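Local coordinates for uncharacterized protein lp_0118 (Lactobacillus plantarum, PDB 3K2Y) that probably binds nucleic acid through its HIRAN domain, at the interface of chains A and B. Coordinates in Å, arbitrary orientation; residue numbers count along the deposited sequence, not the author numbering. Chains: chain A/B, uncharacterized protein lp_0118.

The interface of chains A and B. Residues chain A 43-45; chain B 43, 45-46, 49, 62, 68.
A:Gln44 lays its aliphatic stem across the face of B:Tyr62, with CG 3.7 Å from the ring centroid and CB over the same face near the CD1-CE1 bond, 3.4 Å from CE1. Two HIRAN domains meet here: the 43-45 loop of A packs against the loop of B that starts at B:Asn43 and against its strand 59-63, but the pairing is not an exact two-fold and may belong to the crystal. Glutamine suits this place because its methylenes can cover an aromatic face while its amide reaches on to polar groups. Its first torsion (chi1 65°) sets CG between the backbone N and carbonyl carbon, and a bend at chi2 folds the stem between two rings: CG also lies over the centre of its neighbour A:Tyr45. With alanine instead of B:Tyr62, the stem of A:Gln44 would probably lose its aromatic floor and its amide be freer to turn. A second aromatic platform, B:Tyr45, receives CA of A:Asn43 above the ring, displaced from its centre. A:Asn43 also steadies its own loop: OD1 accepts the backbone N of A:Tyr45 at 2.7 Å, an Asx turn, for which asparagine's short amide is well suited. Farther out, the amides of A:Gln44 and B:Asn43 meet nearly perpendicular, 86° apart. The hydrogen bond from B:Asn43 ND2 to A:Gln44 OE1, 3.5 Å, is weak; NE2 faces ND2 and OE1 faces OD1, so one amide may be modelled flipped, and turning it over would pair donor with acceptor. At the rim, the phenol OH of A:Tyr45 gives a 2.7 Å hydrogen bond to OD2 of B:Asp46, which accepts with its anti lone pair. Water 1 links that hydroxyl to ND2 of B:Asn68.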
loop_
_atom_site.group_PDB
_atom_site.type_symbol
_atom_site.label_atom_id
_atom_site.label_comp_id
_atom_site.label_asym_id
_atom_site.label_seq_id
_atom_site.Cartn_x
_atom_site.Cartn_y
_atom_site.Cartn_z
ATOM N N ASN A 43 -0.740 -1.295 7.293
ATOM C CA ASN A 43 -0.387 -1.039 5.900
ATOM C C ASN A 43 0.629 0.113 5.858
ATOM O O ASN A 43 0.362 1.210 6.351
ATOM C CB ASN A 43 -1.645 -0.694 5.090
ATOM C CG ASN A 43 -1.376 -0.606 3.593
ATOM O OD1 ASN A 43 -0.612 0.248 3.141
ATOM N ND2 ASN A 43 -2.004 -1.489 2.820
ATOM N N GLN A 44 1.797 -0.152 5.277
ATOM C CA GLN A 44 2.856 0.847 5.204
ATOM C C GLN A 44 2.514 2.065 4.354
ATOM O O GLN A 44 3.170 3.101 4.460
ATOM C CB GLN A 44 4.158 0.217 4.686
ATOM C CG GLN A 44 4.094 -0.301 3.255
ATOM C CD GLN A 44 3.914 -1.808 3.179
ATOM O OE1 GLN A 44 3.231 -2.410 4.012
ATOM N NE2 GLN A 44 4.513 -2.423 2.166
ATOM N N TYR A 45 1.486 1.959 3.521
ATOM C CA TYR A 45 1.118 3.076 2.662
ATOM C C TYR A 45 -0.024 3.911 3.236
ATOM O O TYR A 45 -0.173 5.087 2.901
ATOM C CB TYR A 45 0.731 2.558 1.268
ATOM C CG TYR A 45 1.749 1.609 0.670
ATOM C CD1 TYR A 45 3.069 2.012 0.461
ATOM C CD2 TYR A 45 1.402 0.295 0.348
ATOM C CE1 TYR A 45 4.028 1.129 -0.052
ATOM C CE2 TYR A 45 2.349 -0.598 -0.166
ATOM C CZ TYR A 45 3.664 -0.171 -0.359
ATOM O OH TYR A 45 4.609 -1.047 -0.844
ATOM N N ASN B 43 5.926 -9.147 2.306
ATOM C CA ASN B 43 4.953 -8.169 2.774
ATOM C C ASN B 43 3.532 -8.651 2.485
ATOM O O ASN B 43 3.201 -9.036 1.357
ATOM C CB ASN B 43 5.187 -6.810 2.103
ATOM C CG ASN B 43 4.381 -5.696 2.753
ATOM O OD1 ASN B 43 4.727 -5.212 3.827
ATOM N ND2 ASN B 43 3.290 -5.301 2.107
ATOM N N TYR B 45 0.865 -6.937 2.334
ATOM C CA TYR B 45 0.043 -5.996 1.588
ATOM C C TYR B 45 0.523 -5.802 0.153
ATOM O O TYR B 45 -0.263 -5.480 -0.739
ATOM C CB TYR B 45 0.032 -4.656 2.328
ATOM C CG TYR B 45 -0.115 -4.807 3.829
ATOM C CD1 TYR B 45 -1.314 -5.245 4.396
ATOM C CD2 TYR B 45 0.952 -4.539 4.678
ATOM C CE1 TYR B 45 -1.439 -5.414 5.777
ATOM C CE2 TYR B 45 0.843 -4.703 6.057
ATOM C CZ TYR B 45 -0.353 -5.141 6.600
ATOM O OH TYR B 45 -0.453 -5.315 7.963
ATOM N N ASP B 46 1.813 -6.024 -0.070
ATOM C CA ASP B 46 2.397 -5.833 -1.390
ATOM C C ASP B 46 3.704 -6.614 -1.498
ATOM O O ASP B 46 4.693 -6.265 -0.856
ATOM C CB ASP B 46 2.619 -4.329 -1.593
ATOM C CG ASP B 46 3.472 -4.009 -2.794
ATOM O OD1 ASP B 46 3.429 -4.765 -3.785
ATOM O OD2 ASP B 46 4.174 -2.976 -2.746
ATOM N N ALA B 49 7.061 -4.964 -2.146
ATOM C CA ALA B 49 7.461 -4.031 -1.098
ATOM C C ALA B 49 8.965 -3.876 -0.947
ATOM O O ALA B 49 9.703 -4.861 -0.932
ATOM C CB ALA B 49 6.861 -4.454 0.223
ATOM N N TYR B 62 8.785 3.622 2.535
ATOM C CA TYR B 62 8.802 2.686 1.417
ATOM C C TYR B 62 8.795 3.355 0.053
ATOM O O TYR B 62 8.383 4.501 -0.087
ATOM C CB TYR B 62 7.597 1.739 1.488
ATOM C CG TYR B 62 7.665 0.715 2.593
ATOM C CD1 TYR B 62 7.509 1.083 3.927
ATOM C CD2 TYR B 62 7.902 -0.627 2.301
ATOM C CE1 TYR B 62 7.587 0.139 4.948
ATOM C CE2 TYR B 62 7.984 -1.583 3.312
ATOM C CZ TYR B 62 7.827 -1.196 4.632
ATOM O OH TYR B 62 7.914 -2.143 5.632
ATOM N N ASN B 68 7.351 0.402 -7.575
ATOM C CA ASN B 68 7.833 -0.839 -6.971
ATOM C C ASN B 68 8.447 -1.862 -7.926
ATOM O O ASN B 68 9.656 -2.109 -7.911
ATOM C CB ASN B 68 6.669 -1.525 -6.244
ATOM C CG ASN B 68 6.718 -1.326 -4.757
ATOM O OD1 ASN B 68 5.782 -1.675 -4.039
ATOM N ND2 ASN B 68 7.822 -0.770 -4.277
HETATM O O HOH W 1 7.426 -0.733 -1.510
#